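Long-range contacts in UDP-glucose 4-epimerase (PDB 4WOK), which probably interconverts UDP-glucose and UDP-galactose by inverting the configuration at C4 of the sugar, using a tightly bound NAD as its redox cofactor: residues Gly170-Tyr178 / Leu250-Leu261; Ser182-Glu192 / Ile322-Phe330. The protein carries 2 engineered substitutions. All coordinates share one frame; numbering follows the deposited sequence. Where two conformers were deposited one is given.

Contact 1 (Gly170-Tyr178 / Leu250-Leu261); sequences GLRYVALRY and LKEAGGNLAVNL. With NAD (nicotinamide-adenine-dinucleotide), chain B.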
# COMPACT_ATOMS: atom_id res chain seq x y z
N GLY A 170 -18.91 -15.12 9.23
CA GLY A 170 -19.18 -13.86 9.90
C GLY A 170 -17.95 -12.99 10.10
O GLY A 170 -17.94 -12.11 10.97
N LEU A 171 -16.90 -13.21 9.31
CA LEU A 171 -15.75 -12.31 9.40
C LEU A 171 -16.18 -10.91 8.95
O LEU A 171 -17.01 -10.73 8.06
CB LEU A 171 -14.56 -12.84 8.58
CG LEU A 171 -13.89 -14.14 9.07
CD1 LEU A 171 -12.62 -14.50 8.27
CD2 LEU A 171 -13.57 -14.13 10.56
N ARG A 172 -15.65 -9.90 9.64
CA ARG A 172 -15.93 -8.51 9.32
C ARG A 172 -14.68 -7.86 8.75
O ARG A 172 -13.57 -8.10 9.25
CB ARG A 172 -16.41 -7.74 10.55
CG ARG A 172 -17.68 -8.32 11.17
CD ARG A 172 -18.23 -7.45 12.30
NE ARG A 172 -17.31 -7.34 13.43
CZ ARG A 172 -17.28 -8.20 14.45
NH1 ARG A 172 -18.11 -9.23 14.49
NH2 ARG A 172 -16.41 -8.02 15.44
N TYR A 173 -14.83 -7.04 7.71
CA TYR A 173 -13.64 -6.54 7.04
C TYR A 173 -13.81 -5.21 6.37
O TYR A 173 -14.92 -4.77 6.08
CB TYR A 173 -13.16 -7.55 5.99
CG TYR A 173 -14.08 -7.67 4.81
CD1 TYR A 173 -15.17 -8.53 4.83
CD2 TYR A 173 -13.87 -6.91 3.65
CE1 TYR A 173 -16.02 -8.65 3.75
CE2 TYR A 173 -14.71 -7.02 2.57
CZ TYR A 173 -15.79 -7.89 2.62
OH TYR A 173 -16.63 -8.01 1.54
N VAL A 174 -12.67 -4.60 6.09
CA VAL A 174 -12.58 -3.41 5.26
C VAL A 174 -11.44 -3.67 4.30
O VAL A 174 -10.33 -3.98 4.74
CB VAL A 174 -12.29 -2.13 6.07
CG1 VAL A 174 -12.07 -0.93 5.14
CG2 VAL A 174 -13.42 -1.85 7.06
N ALA A 175 -11.72 -3.57 3.01
CA ALA A 175 -10.68 -3.68 2.00
C ALA A 175 -10.33 -2.27 1.56
O ALA A 175 -11.22 -1.48 1.26
CB ALA A 175 -11.13 -4.54 0.83
N LEU A 176 -9.04 -1.95 1.53
CA LEU A 176 -8.60 -0.61 1.18
C LEU A 176 -7.79 -0.64 -0.11
O LEU A 176 -6.74 -1.29 -0.17
CB LEU A 176 -7.79 0.01 2.32
CG LEU A 176 -8.53 0.18 3.65
CD1 LEU A 176 -7.57 0.63 4.75
CD2 LEU A 176 -9.71 1.17 3.53
N ARG A 177 -8.29 0.07 -1.12
CA ARG A 177 -7.68 0.07 -2.45
C ARG A 177 -6.96 1.39 -2.71
O ARG A 177 -7.52 2.47 -2.49
CB ARG A 177 -8.75 -0.16 -3.53
CG ARG A 177 -9.61 -1.41 -3.34
CD ARG A 177 -10.72 -1.47 -4.39
NE ARG A 177 -11.60 -2.63 -4.23
CZ ARG A 177 -12.89 -2.63 -4.55
NH1 ARG A 177 -13.46 -1.54 -5.05
NH2 ARG A 177 -13.62 -3.72 -4.38
N TYR A 178 -5.72 1.31 -3.17
CA TYR A 178 -4.98 2.52 -3.53
C TYR A 178 -3.93 2.17 -4.57
O TYR A 178 -3.65 0.98 -4.80
CB TYR A 178 -4.34 3.17 -2.30
CG TYR A 178 -3.57 2.20 -1.42
CD1 TYR A 178 -4.22 1.41 -0.47
CD2 TYR A 178 -2.19 2.11 -1.52
CE1 TYR A 178 -3.51 0.53 0.33
CE2 TYR A 178 -1.47 1.25 -0.72
CZ TYR A 178 -2.13 0.46 0.20
OH TYR A 178 -1.41 -0.41 0.99
N LEU A 250 -14.78 -0.87 12.25
CA LEU A 250 -15.25 -2.21 12.59
C LEU A 250 -15.46 -2.33 14.09
O LEU A 250 -16.35 -3.05 14.54
CB LEU A 250 -14.28 -3.28 12.10
CG LEU A 250 -14.17 -3.43 10.58
CD1 LEU A 250 -13.15 -4.50 10.20
CD2 LEU A 250 -15.52 -3.75 9.96
N LYS A 251 -14.64 -1.63 14.87
CA LYS A 251 -14.82 -1.64 16.32
C LYS A 251 -16.19 -1.09 16.69
O LYS A 251 -16.86 -1.63 17.56
CB LYS A 251 -13.73 -0.83 17.02
CG LYS A 251 -12.52 -1.63 17.45
CD LYS A 251 -11.53 -0.77 18.22
CE LYS A 251 -12.14 -0.25 19.52
NZ LYS A 251 -11.20 0.65 20.25
N GLU A 252 -16.59 -0.02 16.01
CA GLU A 252 -17.86 0.66 16.27
C GLU A 252 -19.01 -0.00 15.54
O GLU A 252 -19.96 0.67 15.13
CB GLU A 252 -17.78 2.13 15.86
CG GLU A 252 -16.69 2.95 16.52
CD GLU A 252 -16.47 4.29 15.82
OE1 GLU A 252 -17.07 4.51 14.74
OE2 GLU A 252 -15.70 5.13 16.34
N ALA A 253 -18.91 -1.32 15.35
CA ALA A 253 -19.95 -2.14 14.73
C ALA A 253 -20.29 -1.75 13.29
O ALA A 253 -21.41 -1.99 12.83
CB ALA A 253 -21.21 -2.10 15.59
N GLY A 254 -19.33 -1.17 12.57
CA GLY A 254 -19.57 -0.78 11.19
C GLY A 254 -19.69 -1.97 10.25
O GLY A 254 -19.21 -3.06 10.55
N GLY A 255 -20.32 -1.75 9.09
CA GLY A 255 -20.48 -2.81 8.11
C GLY A 255 -19.25 -3.00 7.25
O GLY A 255 -18.34 -2.16 7.22
N ASN A 256 -19.21 -4.11 6.52
CA ASN A 256 -18.07 -4.40 5.66
C ASN A 256 -17.94 -3.34 4.57
O ASN A 256 -18.93 -2.80 4.09
CB ASN A 256 -18.21 -5.79 5.03
CG ASN A 256 -18.32 -6.89 6.07
OD1 ASN A 256 -17.74 -6.81 7.15
ND2 ASN A 256 -19.07 -7.93 5.74
N LEU A 257 -16.70 -3.02 4.20
CA LEU A 257 -16.45 -1.94 3.26
C LEU A 257 -15.36 -2.31 2.27
O LEU A 257 -14.46 -3.09 2.59
CB LEU A 257 -16.02 -0.66 3.98
CG LEU A 257 -16.97 0.15 4.85
CD1 LEU A 257 -16.20 1.31 5.47
CD2 LEU A 257 -18.15 0.65 4.03
N ALA A 258 -15.45 -1.75 1.07
CA ALA A 258 -14.32 -1.71 0.15
C ALA A 258 -14.26 -0.30 -0.43
O ALA A 258 -15.16 0.10 -1.17
CB ALA A 258 -14.46 -2.76 -0.94
N VAL A 259 -13.24 0.46 -0.05
CA VAL A 259 -13.13 1.85 -0.50
C VAL A 259 -11.74 2.20 -1.05
O VAL A 259 -10.74 1.61 -0.67
CB VAL A 259 -13.47 2.83 0.65
CG1 VAL A 259 -14.88 2.58 1.18
CG2 VAL A 259 -12.45 2.73 1.77
N ASN A 260 -11.73 3.17 -1.97
CA ASN A 260 -10.51 3.75 -2.52
C ASN A 260 -9.85 4.73 -1.55
O ASN A 260 -10.54 5.45 -0.83
CB ASN A 260 -10.81 4.49 -3.82
CG ASN A 260 -11.28 3.58 -4.93
OD1 ASN A 260 -10.99 2.38 -4.94
ND2 ASN A 260 -12.01 4.16 -5.89
N LEU A 261 -8.52 4.77 -1.57
CA LEU A 261 -7.76 5.77 -0.84
C LEU A 261 -6.94 6.61 -1.81
O LEU A 261 -6.26 6.06 -2.68
CB LEU A 261 -6.84 5.11 0.19
CG LEU A 261 -7.50 4.23 1.25
CD1 LEU A 261 -6.45 3.62 2.15
CD2 LEU A 261 -8.52 5.02 2.05
PA NAD B . 6.68 -4.16 1.84
O1A NAD B . 7.22 -5.36 1.09
O2A NAD B . 7.53 -3.08 2.43
O5B NAD B . 5.88 -4.85 3.21
C5B NAD B . 5.50 -6.19 2.97
C4B NAD B . 5.70 -6.90 4.33
O4B NAD B . 5.07 -8.19 4.31
C3B NAD B . 7.22 -7.09 4.43
O3B NAD B . 7.61 -6.69 5.72
C2B NAD B . 7.38 -8.61 4.22
O2B NAD B . 8.45 -9.09 4.93
C1B NAD B . 6.03 -9.15 4.82
N9A NAD B . 5.61 -10.42 4.21
C8A NAD B . 5.50 -10.76 2.84
N7A NAD B . 5.06 -12.01 2.66
C5A NAD B . 4.87 -12.50 3.96
C6A NAD B . 4.43 -13.75 4.44
N6A NAD B . 4.10 -14.76 3.56
N1A NAD B . 4.33 -13.97 5.77
C2A NAD B . 4.68 -12.94 6.61
N3A NAD B . 5.13 -11.69 6.29
C4A NAD B . 5.20 -11.52 4.94
O3 NAD B . 5.51 -3.75 0.81
PN NAD B . 4.61 -2.46 1.21
O1N NAD B . 4.63 -1.95 2.62
O2N NAD B . 4.66 -1.62 -0.02
O5D NAD B . 2.96 -2.90 0.93
C5D NAD B . 2.54 -3.89 1.74
C4D NAD B . 1.05 -4.04 1.44
O4D NAD B . 0.57 -2.83 0.74
C3D NAD B . 0.85 -5.20 0.44
O3D NAD B . -0.39 -5.75 0.75
C2D NAD B . 0.80 -4.45 -0.89
O2D NAD B . 0.07 -5.07 -1.88
C1D NAD B . -0.08 -3.26 -0.42
N1N NAD B . -0.00 -2.15 -1.49
C2N NAD B . 1.18 -1.42 -1.57
C3N NAD B . 1.27 -0.39 -2.55
C7N NAD B . 2.54 0.40 -2.66
O7N NAD B . 2.64 1.32 -3.47
N7N NAD B . 3.60 0.07 -1.83
C4N NAD B . 0.18 -0.15 -3.39
C5N NAD B . -0.99 -0.90 -3.27
C6N NAD B . -1.08 -1.91 -2.31
O HOH W 1 -19.52 -9.83 8.06
O HOH W 2 -15.68 -5.53 16.75

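Contact 2 (Ser182-Glu192 / Ile322-Phe330); sequences SGADIDGELGE and IIRTAAPHF. Engineered in segment 322-330: His329 (natural residue Tyr). With ZN (zinc ion), chain C; PO4 (phosphate ion), chain D.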
# COMPACT_ATOMS: atom_id res chain seq x y z
N SER A 182 3.61 6.49 -1.08
CA SER A 182 4.76 7.35 -1.27
C SER A 182 5.08 8.15 -0.02
O SER A 182 4.36 8.08 0.98
CB SER A 182 4.52 8.29 -2.46
OG SER A 182 3.34 9.06 -2.25
N GLY A 183 6.16 8.92 -0.08
CA GLY A 183 6.60 9.73 1.04
C GLY A 183 7.18 8.87 2.15
O GLY A 183 7.53 7.69 1.94
N ALA A 184 7.29 9.46 3.33
CA ALA A 184 7.79 8.77 4.51
C ALA A 184 7.37 9.56 5.73
O ALA A 184 6.88 10.68 5.60
CB ALA A 184 9.31 8.61 4.45
N ASP A 185 7.55 8.97 6.91
CA ASP A 185 7.13 9.63 8.15
C ASP A 185 7.71 11.04 8.24
O ASP A 185 8.88 11.26 7.92
CB ASP A 185 7.56 8.83 9.38
CG ASP A 185 7.17 9.53 10.67
OD1 ASP A 185 5.97 9.47 11.02
OD2 ASP A 185 8.05 10.16 11.30
N ILE A 186 6.89 12.01 8.64
CA ILE A 186 7.32 13.41 8.63
C ILE A 186 8.59 13.65 9.46
O ILE A 186 9.40 14.53 9.14
CB ILE A 186 6.19 14.35 9.12
CG1 ILE A 186 6.63 15.82 9.04
CG2 ILE A 186 5.78 14.00 10.52
CD1 ILE A 186 6.89 16.31 7.64
N ASP A 187 8.79 12.85 10.51
CA ASP A 187 9.90 13.10 11.42
C ASP A 187 11.21 12.44 10.99
O ASP A 187 12.22 12.55 11.68
CB ASP A 187 9.51 12.68 12.83
CG ASP A 187 8.59 13.70 13.49
OD1 ASP A 187 8.81 14.92 13.26
OD2 ASP A 187 7.65 13.31 14.21
N GLY A 188 11.19 11.76 9.85
CA GLY A 188 12.43 11.34 9.20
C GLY A 188 13.11 10.04 9.60
O GLY A 188 14.12 9.68 8.99
N GLU A 189 12.59 9.31 10.58
CA GLU A 189 13.27 8.09 11.04
C GLU A 189 12.71 6.78 10.48
O GLU A 189 13.17 5.70 10.87
CB GLU A 189 13.25 8.00 12.56
CG GLU A 189 13.97 9.13 13.28
CD GLU A 189 13.98 8.94 14.78
OE1 GLU A 189 13.79 7.79 15.24
OE2 GLU A 189 14.16 9.94 15.51
N LEU A 190 11.74 6.85 9.58
CA LEU A 190 11.13 5.64 9.03
C LEU A 190 10.88 5.81 7.53
O LEU A 190 10.20 6.75 7.12
CB LEU A 190 9.83 5.32 9.76
CG LEU A 190 9.23 3.92 9.67
CD1 LEU A 190 10.16 2.87 10.30
CD2 LEU A 190 7.86 3.92 10.34
N GLY A 191 11.42 4.91 6.72
CA GLY A 191 11.33 5.10 5.29
C GLY A 191 11.04 3.85 4.50
O GLY A 191 10.75 2.79 5.05
N GLU A 192 11.13 3.98 3.18
CA GLU A 192 10.81 2.88 2.28
C GLU A 192 12.11 2.20 1.86
O GLU A 192 12.90 2.79 1.12
CB GLU A 192 10.05 3.42 1.06
CG GLU A 192 9.78 2.40 -0.03
CD GLU A 192 8.90 2.98 -1.12
OE1 GLU A 192 8.38 2.21 -1.94
OE2 GLU A 192 8.71 4.21 -1.14
N ILE A 322 5.04 14.78 0.04
CA ILE A 322 5.52 13.47 -0.40
C ILE A 322 7.00 13.56 -0.74
O ILE A 322 7.80 12.76 -0.25
CB ILE A 322 4.72 12.97 -1.61
CG1 ILE A 322 3.31 12.57 -1.17
CG2 ILE A 322 5.45 11.83 -2.30
CD1 ILE A 322 2.37 12.26 -2.31
N ILE A 323 7.37 14.55 -1.54
CA ILE A 323 8.76 14.65 -1.98
C ILE A 323 9.69 14.98 -0.83
O ILE A 323 10.72 14.34 -0.65
CB ILE A 323 8.94 15.71 -3.07
CG1 ILE A 323 8.19 15.31 -4.34
CG2 ILE A 323 10.42 15.89 -3.35
CD1 ILE A 323 8.51 13.91 -4.82
N ARG A 324 9.32 15.99 -0.06
CA ARG A 324 10.13 16.46 1.05
C ARG A 324 10.41 15.37 2.10
O ARG A 324 11.52 15.27 2.63
CB ARG A 324 9.43 17.65 1.72
CG ARG A 324 10.35 18.61 2.42
CD ARG A 324 9.57 19.75 3.05
NE ARG A 324 8.84 20.53 2.05
CZ ARG A 324 9.32 21.63 1.48
NH1 ARG A 324 10.53 22.08 1.79
NH2 ARG A 324 8.59 22.28 0.58
N THR A 325 9.42 14.53 2.38
CA THR A 325 9.62 13.54 3.44
C THR A 325 10.36 12.30 2.93
O THR A 325 11.05 11.64 3.70
CB THR A 325 8.28 13.11 4.09
OG1 THR A 325 7.38 12.60 3.10
CG2 THR A 325 7.64 14.31 4.75
N ALA A 326 10.25 12.01 1.64
CA ALA A 326 10.94 10.84 1.09
C ALA A 326 12.41 11.13 0.77
O ALA A 326 13.27 10.29 0.99
CB ALA A 326 10.22 10.35 -0.16
N ALA A 327 12.68 12.33 0.27
CA ALA A 327 14.00 12.67 -0.25
C ALA A 327 15.19 12.33 0.67
O ALA A 327 16.18 11.77 0.19
CB ALA A 327 14.03 14.15 -0.63
N PRO A 328 15.11 12.64 1.98
CA PRO A 328 16.27 12.33 2.84
C PRO A 328 16.61 10.85 2.94
O PRO A 328 17.73 10.51 3.34
CB PRO A 328 15.82 12.86 4.21
CG PRO A 328 14.84 13.93 3.90
CD PRO A 328 14.09 13.40 2.72
N HIS A 329 15.68 9.98 2.57
CA HIS A 329 15.94 8.56 2.65
C HIS A 329 16.64 8.02 1.41
O HIS A 329 17.07 6.87 1.39
CB HIS A 329 14.63 7.81 2.88
CG HIS A 329 14.02 8.08 4.21
ND1 HIS A 329 14.46 7.48 5.37
CD2 HIS A 329 13.02 8.92 4.58
CE1 HIS A 329 13.74 7.92 6.39
NE2 HIS A 329 12.87 8.79 5.94
N PHE A 330 16.78 8.85 0.38
CA PHE A 330 17.41 8.37 -0.85
C PHE A 330 18.60 9.22 -1.25
O PHE A 330 18.86 9.40 -2.42
CB PHE A 330 16.38 8.32 -1.98
CG PHE A 330 15.24 7.38 -1.71
CD1 PHE A 330 15.42 6.01 -1.80
CD2 PHE A 330 14.00 7.87 -1.37
CE1 PHE A 330 14.38 5.13 -1.53
CE2 PHE A 330 12.94 7.00 -1.10
CZ PHE A 330 13.13 5.63 -1.18
ZN ZN C . 9.49 0.62 -3.02
P PO4 D . 18.31 5.77 5.32
O1 PO4 D . 18.53 6.73 6.47
O2 PO4 D . 19.28 6.08 4.19
O3 PO4 D . 16.87 5.91 4.86
O4 PO4 D . 18.55 4.35 5.78
O HOH W 3 10.78 9.22 7.78
O HOH W 4 11.44 12.13 6.09

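Contact 1 (Gly170-Tyr178 / Leu250-Leu261)
Asn256 lies flat against the ring of Tyr173, its amide plane turned only 21° from the ring. CB of Asn256 sits over one ring face, 4.0 Å from the centroid of the Tyr173 ring, a CH-pi contact displaced toward the rim. With CG of Tyr173 between its own backbone N and carbonyl carbon (chi1 69°), the ring turns back over the asparagine. The same amide takes the place of a strand carbonyl: Asn256 OD1 accepts from Tyr173 N at 3.0 Å, the donor standing above the amide plane, while a water joins Asn256 ND2 to Leu171 O. A short polar side chain suits this edge, where it can bond to backbone and stack at once.

Beyond it, strands 172-177 and 257-260 run parallel, 16° apart, and exchange backbone hydrogen bonds from Leu257 N to Tyr173 O as far as Leu261 N to Arg177 O. Their side chains alternate between two faces. On one, Val174 and Leu257 lie alongside and point the same way, as do Leu176 and Val259, whose CD2 and CG2 meet at 3.6 Å; branched aliphatic residues fill this layer. Leu250 enters it from the helix end, sliding past Val174 in the opposite direction, with Leu250 CG 3.9 Å from Val174 CG2. On the other face, Ala175 CB meets Ala258 CB, and Ala258 is small enough for the extended Arg177 to lie over it: Ala258 CB lies over one face of the guanidinium, 3.7 Å from Arg177 NH2, and Glu159 forms a salt bridge with that nitrogen.

This is the outer edge of the parallel Rossmann sheet. Strand 121-125 flanks 172-177 on its inner side, helix 236-251 packs on the Leu176 and Leu257 face, and helix 150-169 on the Tyr173 side.

Contact 2 (Ser182-Glu192 / Ile322-Phe330)
Thr325, on the last turns of helix 319-326, receives the loop that leaves strand 180-182, carries an Asx turn and a type I beta turn at Asp185-Gly188, and leads to the zinc ligand Glu192. The direct hydrogen bond runs from Ala184 N to Thr325 OG1, 3.1 Å. The hydroxyl, set between backbone N and carbonyl carbon (chi1 57°), is also hydrogen-bonded to Thr321 O and to His235 NE2. A threonine serves both chemistries here, because its methyl CG2 meets Ile186 CD1 at 3.6 Å.

The helix also packs on glycine: Ala326 CB lies 3.9 Å from Gly183 CA. Positive phi favours glycine there, and the nearby Thr325 hydroxyl leaves little space for a side chain. Ile322 lays CD1 and CG2 against OG and CB of Ser182, and Phe330 CZ lies 3.7 Å from Glu192 O.

Water bridges Asp185 O and Thr325 O, and a second water reaches Asp185 O, Leu190 O and His329 NE2.

His329 is an engineered residue, tyrosine in the natural sequence. Gly191 CA stands over its ring, 3.9 Å from the centroid of the His329 ring. At the ring edge, His329 ND1 donates to O3 of a phosphate ion, probably from the crystallisation liquor, at 2.9 Å.

In the fold
Only a few residues separate Tyr178, at the end of contact 1, from Ser182, where contact 2 begins, yet the centres of the two contacts are 28 Å apart, on opposite sides of the chain's centre. In contact 1, Tyr178 belongs to the NAD pocket: its OH lies 3.1 Å from NAD O4D and bonds to Ser125. In contact 2, Glu192 OE1 binds the zinc ion at 2.2 Å, together with His194, Glu197 and His199; the Glu192 side chain is about 5 Å from NAD, and His194 also bonds to the cofactor. The Tyr178 side chain lies about 11 Å from that zinc ion.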